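Local structure of EcmrR transcriptional regulator (Escherichia coli, 6WL5) at residues L47-H60 and M69-G81. The protein is a MerR-family transcriptional regulator whose GyrI-like C-terminal domain binds cetyl-trimethyl-ammonium, and which probably activates transcription in response to such drugs. Residues are numbered along the deposited sequence; the frame is centred on the assembly and turned at random. Where two conformers were deposited one is given.
With 16A (cetyl-trimethyl-ammonium), chain E; 16A (cetyl-trimethyl-ammonium), chain F.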
ATOM      1  N   LEU A  47     -15.791 -14.615  -1.941  1.00 37.80           N
ATOM      2  CA  LEU A  47     -14.677 -13.866  -1.376  1.00 35.23           C
ATOM      3  C   LEU A  47     -15.172 -12.499  -0.911  1.00 35.43           C
ATOM      4  O   LEU A  47     -15.914 -11.815  -1.623  1.00 34.92           O
ATOM      5  CB  LEU A  47     -13.581 -13.707  -2.420  1.00 38.46           C
ATOM      6  CG  LEU A  47     -12.292 -13.047  -1.915  1.00 35.75           C
ATOM      7  CD1 LEU A  47     -11.597 -13.959  -0.882  1.00 41.64           C
ATOM      8  CD2 LEU A  47     -11.379 -12.748  -3.086  1.00 34.06           C
ATOM      9  N   THR A  48     -14.723 -12.093   0.276  0.57 35.65           N
ATOM     10  CA  THR A  48     -15.214 -10.907   0.966  0.57 33.94           C
ATOM     11  C   THR A  48     -14.030 -10.036   1.356  0.57 32.19           C
ATOM     12  O   THR A  48     -13.076 -10.516   1.983  0.57 31.46           O
ATOM     13  CB  THR A  48     -16.004 -11.313   2.223  0.57 34.29           C
ATOM     14  OG1 THR A  48     -17.044 -12.234   1.865  0.57 37.09           O
ATOM     15  CG2 THR A  48     -16.634 -10.099   2.907  0.57 34.16           C
ATOM     16  N   LEU A  49     -14.089  -8.761   0.976  1.00 31.43           N
ATOM     17  CA  LEU A  49     -13.097  -7.810   1.443  1.00 28.47           C
ATOM     18  C   LEU A  49     -13.303  -7.502   2.919  1.00 29.50           C
ATOM     19  O   LEU A  49     -14.435  -7.529   3.425  1.00 31.57           O
ATOM     20  CB  LEU A  49     -13.226  -6.497   0.674  1.00 30.10           C
ATOM     21  CG  LEU A  49     -13.114  -6.558  -0.845  1.00 31.39           C
ATOM     22  CD1 LEU A  49     -13.459  -5.209  -1.458  1.00 31.99           C
ATOM     23  CD2 LEU A  49     -11.728  -6.962  -1.217  1.00 31.30           C
ATOM     24  N   THR A  50     -12.191  -7.193   3.612  1.00 28.92           N
ATOM     25  CA  THR A  50     -12.296  -6.886   5.037  1.00 30.19           C
ATOM     26  C   THR A  50     -13.043  -5.568   5.227  1.00 29.69           C
ATOM     27  O   THR A  50     -13.062  -4.699   4.339  1.00 28.44           O
ATOM     28  CB  THR A  50     -10.937  -6.782   5.749  1.00 26.57           C
ATOM     29  OG1 THR A  50     -10.133  -5.756   5.143  1.00 26.01           O
ATOM     30  CG2 THR A  50     -10.174  -8.099   5.739  1.00 27.71           C
ATOM     31  N   THR A  51     -13.664  -5.434   6.401  1.00 32.01           N
ATOM     32  CA  THR A  51     -14.309  -4.197   6.826  1.00 34.76           C
ATOM     33  C   THR A  51     -13.736  -3.841   8.191  1.00 33.82           C
ATOM     34  O   THR A  51     -13.941  -4.600   9.160  1.00 36.83           O
ATOM     35  CB  THR A  51     -15.831  -4.371   6.914  1.00 35.08           C
ATOM     36  OG1 THR A  51     -16.161  -5.636   7.485  1.00 37.70           O
ATOM     37  CG2 THR A  51     -16.438  -4.360   5.546  1.00 35.23           C
ATOM     38  N   PRO A  52     -13.016  -2.714   8.331  1.00 31.64           N
ATOM     39  CA  PRO A  52     -12.674  -1.780   7.248  1.00 28.82           C
ATOM     40  C   PRO A  52     -11.732  -2.386   6.220  1.00 29.44           C
ATOM     41  O   PRO A  52     -10.999  -3.333   6.522  1.00 28.27           O
ATOM     42  CB  PRO A  52     -11.939  -0.640   7.959  1.00 31.58           C
ATOM     43  CG  PRO A  52     -11.561  -1.178   9.294  1.00 37.61           C
ATOM     44  CD  PRO A  52     -12.465  -2.305   9.632  1.00 34.77           C
ATOM     45  N   ALA A  53     -11.747  -1.797   5.026  1.00 25.93           N
ATOM     46  CA  ALA A  53     -10.887  -2.212   3.949  1.00 23.87           C
ATOM     47  C   ALA A  53      -9.419  -1.953   4.310  1.00 21.31           C
ATOM     48  O   ALA A  53      -9.080  -1.051   5.084  1.00 23.99           O
ATOM     49  CB  ALA A  53     -11.230  -1.416   2.687  1.00 28.64           C
ATOM     50  N   TYR A  54      -8.532  -2.720   3.686  1.00 19.45           N
ATOM     51  CA  TYR A  54      -7.096  -2.439   3.751  1.00 18.43           C
ATOM     52  C   TYR A  54      -6.509  -2.830   2.399  1.00 17.24           C
ATOM     53  O   TYR A  54      -6.350  -4.014   2.094  1.00 19.42           O
ATOM     54  CB  TYR A  54      -6.439  -3.203   4.889  1.00 18.35           C
ATOM     55  CG  TYR A  54      -4.980  -2.880   5.188  1.00 19.16           C
ATOM     56  CD1 TYR A  54      -4.416  -1.651   4.888  1.00 17.31           C
ATOM     57  CD2 TYR A  54      -4.164  -3.828   5.811  1.00 19.15           C
ATOM     58  CE1 TYR A  54      -3.080  -1.364   5.197  1.00 17.87           C
ATOM     59  CE2 TYR A  54      -2.836  -3.561   6.106  1.00 20.00           C
ATOM     60  CZ  TYR A  54      -2.289  -2.332   5.800  1.00 17.81           C
ATOM     61  OH  TYR A  54      -0.934  -2.128   6.117  1.00 17.73           O
ATOM     62  N   CYS A  55      -6.225  -1.830   1.582  1.00 16.44           N
ATOM     63  CA  CYS A  55      -5.846  -2.009   0.185  1.00 15.87           C
ATOM     64  C   CYS A  55      -4.580  -1.203  -0.008  1.00 15.31           C
ATOM     65  O   CYS A  55      -4.585  -0.003   0.238  1.00 15.17           O
ATOM     66  CB  CYS A  55      -6.960  -1.469  -0.704  1.00 18.27           C
ATOM     67  SG  CYS A  55      -6.545  -1.505  -2.456  1.00 22.34           S
ATOM     68  N   PHE A  56      -3.484  -1.862  -0.391  1.00 15.64           N
ATOM     69  CA  PHE A  56      -2.201  -1.179  -0.305  1.00 14.54           C
ATOM     70  C   PHE A  56      -1.203  -1.777  -1.280  1.00 15.19           C
ATOM     71  O   PHE A  56      -1.304  -2.945  -1.699  1.00 17.00           O
ATOM     72  CB  PHE A  56      -1.608  -1.248   1.115  1.00 15.57           C
ATOM     73  CG  PHE A  56      -1.446  -2.639   1.642  1.00 16.67           C
ATOM     74  CD1 PHE A  56      -2.519  -3.291   2.228  1.00 17.38           C
ATOM     75  CD2 PHE A  56      -0.226  -3.301   1.578  1.00 17.81           C
ATOM     76  CE1 PHE A  56      -2.410  -4.586   2.730  1.00 18.28           C
ATOM     77  CE2 PHE A  56      -0.092  -4.595   2.100  1.00 18.78           C
ATOM     78  CZ  PHE A  56      -1.194  -5.233   2.689  1.00 18.56           C
ATOM     79  N   THR A  57      -0.253  -0.943  -1.665  1.00 14.35           N
ATOM     80  CA  THR A  57       0.891  -1.376  -2.444  1.00 14.93           C
ATOM     81  C   THR A  57       2.077  -1.559  -1.501  1.00 15.52           C
ATOM     82  O   THR A  57       2.382  -0.678  -0.695  1.00 16.29           O
ATOM     83  CB  THR A  57       1.252  -0.334  -3.502  1.00 14.63           C
ATOM     84  OG1 THR A  57       0.145  -0.210  -4.399  1.00 15.63           O
ATOM     85  CG2 THR A  57       2.535  -0.719  -4.281  1.00 16.43           C
ATOM     86  N   LEU A  58       2.773  -2.674  -1.660  1.00 14.70           N
ATOM     87  CA  LEU A  58       4.081  -2.841  -1.077  1.00 16.06           C
ATOM     88  C   LEU A  58       5.133  -2.418  -2.092  1.00 15.93           C
ATOM     89  O   LEU A  58       5.163  -2.931  -3.225  1.00 16.19           O
ATOM     90  CB  LEU A  58       4.283  -4.302  -0.700  1.00 16.61           C
ATOM     91  CG  LEU A  58       3.353  -4.855   0.390  1.00 19.48           C
ATOM     92  CD1 LEU A  58       3.571  -6.325   0.614  1.00 19.75           C
ATOM     93  CD2 LEU A  58       3.585  -4.059   1.632  1.00 23.47           C
ATOM     94  N   TYR A  59       6.025  -1.528  -1.669  1.00 13.94           N
ATOM     95  CA  TYR A  59       7.178  -1.119  -2.474  1.00 14.94           C
ATOM     96  C   TYR A  59       8.416  -1.889  -2.020  1.00 15.21           C
ATOM     97  O   TYR A  59       8.973  -1.587  -0.968  1.00 17.62           O
ATOM     98  CB  TYR A  59       7.382   0.386  -2.328  1.00 15.19           C
ATOM     99  CG  TYR A  59       6.336   1.163  -3.135  1.00 16.08           C
ATOM    100  CD1 TYR A  59       6.542   1.491  -4.465  1.00 15.28           C
ATOM    101  CD2 TYR A  59       5.122   1.557  -2.560  1.00 15.68           C
ATOM    102  CE1 TYR A  59       5.578   2.152  -5.208  1.00 15.47           C
ATOM    103  CE2 TYR A  59       4.156   2.237  -3.293  1.00 16.00           C
ATOM    104  CZ  TYR A  59       4.393   2.555  -4.617  1.00 14.46           C
ATOM    105  OH  TYR A  59       3.453   3.275  -5.359  1.00 17.18           O
ATOM    106  N   HIS A  60       8.845  -2.864  -2.824  1.00 16.49           N
ATOM    107  CA  HIS A  60       9.876  -3.828  -2.444  1.00 16.36           C
ATOM    108  C   HIS A  60      11.285  -3.433  -2.851  1.00 17.28           C
ATOM    109  O   HIS A  60      12.241  -4.140  -2.478  1.00 20.16           O
ATOM    110  CB  HIS A  60       9.534  -5.188  -3.057  1.00 18.34           C
ATOM    111  CG  HIS A  60       8.340  -5.848  -2.433  1.00 18.10           C
ATOM    112  ND1 HIS A  60       8.256  -6.101  -1.080  1.00 20.64           N
ATOM    113  CD2 HIS A  60       7.206  -6.348  -2.981  1.00 19.32           C
ATOM    114  CE1 HIS A  60       7.126  -6.728  -0.817  1.00 19.14           C
ATOM    115  NE2 HIS A  60       6.473  -6.901  -1.955  1.00 19.18           N
ATOM    116  N   MET A  69       9.889   0.081 -10.965  1.00 18.68           N
ATOM    117  CA  MET A  69       9.677  -0.259  -9.562  1.00 18.12           C
ATOM    118  C   MET A  69       9.148  -1.672  -9.390  1.00 17.89           C
ATOM    119  O   MET A  69       8.331  -2.158 -10.187  1.00 18.79           O
ATOM    120  CB  MET A  69       8.675   0.723  -8.940  1.00 17.96           C
ATOM    121  CG  MET A  69       9.139   2.158  -8.942  1.00 17.60           C
ATOM    122  SD  MET A  69       7.863   3.264  -8.295  1.00 17.77           S
ATOM    123  CE  MET A  69       6.555   3.189  -9.501  1.00 19.14           C
ATOM    124  N   ASP A  70       9.600  -2.313  -8.298  1.00 17.11           N
ATOM    125  CA  ASP A  70       9.115  -3.615  -7.845  1.00 17.86           C
ATOM    126  C   ASP A  70       7.986  -3.367  -6.849  1.00 16.79           C
ATOM    127  O   ASP A  70       8.230  -2.956  -5.706  1.00 18.03           O
ATOM    128  CB  ASP A  70      10.265  -4.405  -7.214  1.00 19.86           C
ATOM    129  CG  ASP A  70       9.891  -5.839  -6.856  1.00 21.24           C
ATOM    130  OD1 ASP A  70       8.697  -6.238  -6.916  1.00 22.67           O
ATOM    131  OD2 ASP A  70      10.836  -6.572  -6.479  1.00 24.02           O
ATOM    132  N   VAL A  71       6.733  -3.604  -7.292  1.00 16.59           N
ATOM    133  CA  VAL A  71       5.561  -3.278  -6.507  1.00 16.37           C
ATOM    134  C   VAL A  71       4.668  -4.493  -6.398  1.00 17.31           C
ATOM    135  O   VAL A  71       4.625  -5.328  -7.298  1.00 19.21           O
ATOM    136  CB  VAL A  71       4.785  -2.101  -7.146  1.00 18.62           C
ATOM    137  CG1 VAL A  71       5.630  -0.844  -7.063  1.00 19.51           C
ATOM    138  CG2 VAL A  71       4.286  -2.414  -8.588  1.00 21.08           C
ATOM    139  N   GLU A  72       3.931  -4.580  -5.294  1.00 16.88           N
ATOM    140  CA  GLU A  72       2.998  -5.674  -5.056  1.00 17.83           C
ATOM    141  C   GLU A  72       1.674  -5.094  -4.571  1.00 17.63           C
ATOM    142  O   GLU A  72       1.601  -4.506  -3.486  1.00 18.33           O
ATOM    143  CB  GLU A  72       3.584  -6.678  -4.065  1.00 17.94           C
ATOM    144  CG  GLU A  72       2.751  -7.923  -3.894  1.00 19.72           C
ATOM    145  CD  GLU A  72       3.495  -9.010  -3.141  1.00 21.61           C
ATOM    146  OE1 GLU A  72       4.256  -8.634  -2.224  1.00 20.87           O
ATOM    147  OE2 GLU A  72       3.311 -10.220  -3.456  1.00 24.62           O
ATOM    148  N   PHE A  73       0.636  -5.235  -5.396  1.00 16.88           N
ATOM    149  CA  PHE A  73      -0.679  -4.778  -5.015  1.00 16.36           C
ATOM    150  C   PHE A  73      -1.326  -5.807  -4.110  1.00 16.75           C
ATOM    151  O   PHE A  73      -1.380  -6.998  -4.459  1.00 19.06           O
ATOM    152  CB  PHE A  73      -1.573  -4.607  -6.229  1.00 17.87           C
ATOM    153  CG  PHE A  73      -2.929  -4.176  -5.869  1.00 17.34           C
ATOM    154  CD1 PHE A  73      -3.157  -2.891  -5.442  1.00 19.73           C
ATOM    155  CD2 PHE A  73      -3.969  -5.083  -5.859  1.00 20.03           C
ATOM    156  CE1 PHE A  73      -4.432  -2.480  -5.103  1.00 22.15           C
ATOM    157  CE2 PHE A  73      -5.263  -4.681  -5.546  1.00 21.92           C
ATOM    158  CZ  PHE A  73      -5.484  -3.378  -5.153  1.00 24.01           C
ATOM    159  N   CYS A  74      -1.900  -5.336  -3.012  1.00 17.08           N
ATOM    160  CA  CYS A  74      -2.541  -6.189  -2.015  1.00 18.22           C
ATOM    161  C   CYS A  74      -3.905  -5.661  -1.599  1.00 17.75           C
ATOM    162  O   CYS A  74      -4.109  -4.463  -1.446  1.00 18.27           O
ATOM    163  CB  CYS A  74      -1.681  -6.256  -0.750  1.00 19.63           C
ATOM    164  SG  CYS A  74      -0.016  -6.887  -0.970  1.00 19.42           S
ATOM    165  N   GLU A  75      -4.846  -6.567  -1.407  1.00 18.84           N
ATOM    166  CA  GLU A  75      -6.142  -6.189  -0.892  1.00 18.79           C
ATOM    167  C   GLU A  75      -6.563  -7.221   0.134  1.00 20.37           C
ATOM    168  O   GLU A  75      -6.571  -8.423  -0.141  1.00 20.22           O
ATOM    169  CB  GLU A  75      -7.135  -6.069  -2.061  1.00 21.64           C
ATOM    170  CG  GLU A  75      -8.427  -5.400  -1.715  1.00 26.28           C
ATOM    171  CD  GLU A  75      -9.074  -4.661  -2.889  1.00 27.36           C
ATOM    172  OE1 GLU A  75      -9.993  -3.870  -2.588  1.00 27.49           O
ATOM    173  OE2 GLU A  75      -8.722  -4.908  -4.094  1.00 31.10           O
ATOM    174  N   ALA A  76      -6.931  -6.743   1.310  1.00 20.45           N
ATOM    175  CA  ALA A  76      -7.232  -7.627   2.429  1.00 21.29           C
ATOM    176  C   ALA A  76      -8.622  -8.242   2.325  1.00 23.79           C
ATOM    177  O   ALA A  76      -9.619  -7.545   2.069  1.00 23.54           O
ATOM    178  CB  ALA A  76      -7.119  -6.866   3.748  1.00 21.38           C
ATOM    179  N   VAL A  77      -8.687  -9.545   2.621  1.00 25.23           N
ATOM    180  CA  VAL A  77      -9.910 -10.329   2.586  1.00 26.55           C
ATOM    181  C   VAL A  77     -10.078 -11.070   3.913  1.00 26.84           C
ATOM    182  O   VAL A  77      -9.145 -11.217   4.699  1.00 25.98           O
ATOM    183  CB  VAL A  77      -9.931 -11.341   1.414  1.00 25.53           C
ATOM    184  CG1 VAL A  77      -9.979 -10.635   0.061  1.00 25.45           C
ATOM    185  CG2 VAL A  77      -8.735 -12.262   1.510  1.00 27.22           C
ATOM    186  N   ASN A  78     -11.303 -11.526   4.165  1.00 29.17           N
ATOM    187  CA  ASN A  78     -11.540 -12.220   5.428  1.00 33.54           C
ATOM    188  C   ASN A  78     -11.018 -13.653   5.413  1.00 35.15           C
ATOM    189  O   ASN A  78     -10.652 -14.177   6.467  1.00 34.79           O
ATOM    190  CB  ASN A  78     -13.022 -12.204   5.805  1.00 34.51           C
ATOM    191  CG  ASN A  78     -13.493 -10.830   6.242  1.00 37.04           C
ATOM    192  OD1 ASN A  78     -12.791 -10.099   6.908  1.00 34.06           O
ATOM    193  ND2 ASN A  78     -14.707 -10.485   5.857  1.00 41.37           N
ATOM    194  N   ASP A  79     -10.962 -14.310   4.258  1.00 35.41           N
ATOM    195  CA  ASP A  79     -10.363 -15.637   4.236  1.00 39.77           C
ATOM    196  C   ASP A  79      -9.650 -15.916   2.926  1.00 40.13           C
ATOM    197  O   ASP A  79      -9.842 -15.232   1.918  1.00 41.76           O
ATOM    198  CB  ASP A  79     -11.397 -16.724   4.505  1.00 47.23           C
ATOM    199  CG  ASP A  79     -12.272 -16.427   5.691  1.00 54.47           C
ATOM    200  OD1 ASP A  79     -13.168 -15.565   5.557  1.00 58.41           O
ATOM    201  OD2 ASP A  79     -12.053 -17.059   6.736  1.00 56.04           O
ATOM    202  N   PHE A  80      -8.812 -16.943   2.961  1.00 40.45           N
ATOM    203  CA  PHE A  80      -8.106 -17.364   1.767  1.00 41.97           C
ATOM    204  C   PHE A  80      -9.086 -17.787   0.680  1.00 43.29           C
ATOM    205  O   PHE A  80     -10.153 -18.352   0.953  1.00 44.16           O
ATOM    206  CB  PHE A  80      -7.222 -18.565   2.086  1.00 42.85           C
ATOM    207  CG  PHE A  80      -5.908 -18.204   2.684  1.00 44.99           C
ATOM    208  CD1 PHE A  80      -5.812 -17.891   4.032  1.00 46.68           C
ATOM    209  CD2 PHE A  80      -4.763 -18.162   1.900  1.00 43.99           C
ATOM    210  CE1 PHE A  80      -4.589 -17.546   4.594  1.00 46.50           C
ATOM    211  CE2 PHE A  80      -3.542 -17.813   2.448  1.00 42.57           C
ATOM    212  CZ  PHE A  80      -3.456 -17.502   3.798  1.00 45.36           C
ATOM    213  N   GLY A  81      -8.696 -17.525  -0.566  1.00 42.75           N
ATOM    214  CA  GLY A  81      -9.346 -18.130  -1.709  1.00 43.21           C
ATOM    215  C   GLY A  81      -8.362 -18.958  -2.512  1.00 41.96           C
ATOM    216  O   GLY A  81      -7.283 -19.313  -2.024  1.00 42.01           O
TER
HETATM  217  C1  16A E 301      18.901   4.758   5.185  1.00 57.41           C
HETATM  218  C2  16A E 301      17.901   4.326   4.124  1.00 55.90           C
HETATM  219  C3  16A E 301      17.701   5.405   3.062  1.00 52.23           C
HETATM  220  C4  16A E 301      16.358   5.319   2.330  1.00 52.16           C
HETATM  221  C5  16A E 301      15.707   3.934   2.291  1.00 49.69           C
HETATM  222  C6  16A E 301      14.563   3.920   1.283  1.00 45.52           C
HETATM  223  C7  16A E 301      14.112   2.541   0.834  1.00 42.69           C
HETATM  224  C8  16A E 301      13.147   2.714  -0.332  1.00 42.81           C
HETATM  225  C9  16A E 301      11.866   1.966  -0.080  1.00 36.15           C
HETATM  226  C10 16A E 301      11.258   1.342  -1.338  1.00 35.09           C
HETATM  227  C11 16A E 301      10.978   2.295  -2.492  1.00 31.28           C
HETATM  228  C12 16A E 301       9.861   3.293  -2.215  1.00 30.28           C
HETATM  229  C13 16A E 301       9.336   3.814  -3.554  1.00 30.72           C
HETATM  230  C14 16A E 301       8.022   4.544  -3.349  1.00 31.80           C
HETATM  231  C15 16A E 301       7.587   5.259  -4.617  1.00 28.58           C
HETATM  232  C16 16A E 301       6.185   5.756  -4.404  1.00 26.98           C
HETATM  233  N1  16A E 301       5.723   6.641  -5.486  1.00 23.59           N
HETATM  234  C17 16A E 301       5.896   6.062  -6.831  1.00 26.84           C
HETATM  235  C18 16A E 301       4.298   6.833  -5.174  1.00 23.07           C
HETATM  236  C19 16A E 301       6.338   7.965  -5.362  1.00 24.39           C
HETATM  237  C1  16A F 302     -13.968   7.968 -17.509  1.00 38.80           C
HETATM  238  C2  16A F 302     -12.960   8.256 -16.432  1.00 36.02           C
HETATM  239  C3  16A F 302     -12.439   6.889 -16.033  1.00 34.92           C
HETATM  240  C4  16A F 302     -11.979   6.916 -14.603  1.00 32.35           C
HETATM  241  C5  16A F 302     -11.634   5.503 -14.205  1.00 32.61           C
HETATM  242  C6  16A F 302     -11.870   5.324 -12.731  1.00 33.53           C
HETATM  243  C7  16A F 302     -11.557   3.910 -12.336  1.00 30.15           C
HETATM  244  C8  16A F 302     -11.613   3.751 -10.850  1.00 33.53           C
HETATM  245  C9  16A F 302     -11.310   2.319 -10.448  1.00 32.80           C
HETATM  246  C10 16A F 302     -10.818   2.322  -9.024  1.00 35.77           C
HETATM  247  C11 16A F 302     -10.008   1.088  -8.603  1.00 34.80           C
HETATM  248  C12 16A F 302      -9.391   1.543  -7.274  1.00 40.89           C
HETATM  249  C13 16A F 302      -8.685   0.501  -6.418  1.00 39.60           C
HETATM  250  C14 16A F 302      -8.488   0.940  -4.942  1.00 37.16           C
HETATM  251  C15 16A F 302      -9.510   0.228  -4.063  1.00 40.20           C
HETATM  252  C16 16A F 302     -10.544   1.074  -3.325  1.00 44.38           C
HETATM  253  N1  16A F 302     -10.646   0.695  -1.900  1.00 48.69           N
HETATM  254  C17 16A F 302      -9.567   1.310  -1.119  1.00 48.50           C
HETATM  255  C18 16A F 302     -11.937   1.200  -1.425  1.00 52.90           C
HETATM  256  C19 16A F 302     -10.602  -0.751  -1.640  1.00 50.18           C
HETATM  257  O   HOH W   1     -13.089 -13.853   2.027  1.00 38.08           O
HETATM  258  O   HOH W   2     -13.500  -7.714   8.231  1.00 35.91           O
HETATM  259  O   HOH W   3     -16.053  -8.082   6.707  1.00 51.59           O
HETATM  260  O   HOH W   4      -9.672  -4.738   1.915  1.00 22.57           O
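Strands 55-59 and 69-77 form an antiparallel beta hairpin in the sheet of the GyrI-like drug-binding domain. Phe-56 with Cys-74 and Leu-58 with Glu-72 are hydrogen-bonded pairs. Cys-55, Thr-57, Tyr-59, Val-71, Phe-73 and Glu-75 share one face of the sheet. There Tyr-59 meets one ligand, Cys-55 and Glu-75 another. Tyr-59 CE1 lies 3.5 Å from Val-71 CG1, the side chains running side by side. One face of the Tyr-59 ring rests on Thr-57 CG2. On the opposite face, Tyr-59 CD1 lies 3.6 Å from C14 of the cetyl-trimethyl-ammonium of chain E. Met-69 SD sits at the ring edge, and Glu-133 binds the hydroxyl. With an alanine at Tyr-59, the alkyl chain would probably lose this flat wall and Glu-133 its hydroxyl partner. Glu-75 OE1 comes within 3.3 Å of methyl C19 of the chain F ligand. Cys-55 SG makes an oblique sulfur-aromatic contact, 3.5 Å from Phe-73 CZ.

On the other face, chi1 of 56° tucks the Phe-56 ring back over its own backbone, and Cys-74 CB makes a CH-pi contact 3.7 Å from the Phe-56 centroid. His-60 NE2 donates to Glu-72 OE1 at 2.8 Å, near the imidazole plane but on the anti side of the carboxylate and 34° out of its plane. His-60 ND1 is hydrogen-bonded to Ser-130 and Glu-72 OE2 to Gln-90. The buried Glu-72 carboxylate is thus satisfied, while the two separate ligand sites are consistent with binding of cationic, lipophilic compounds.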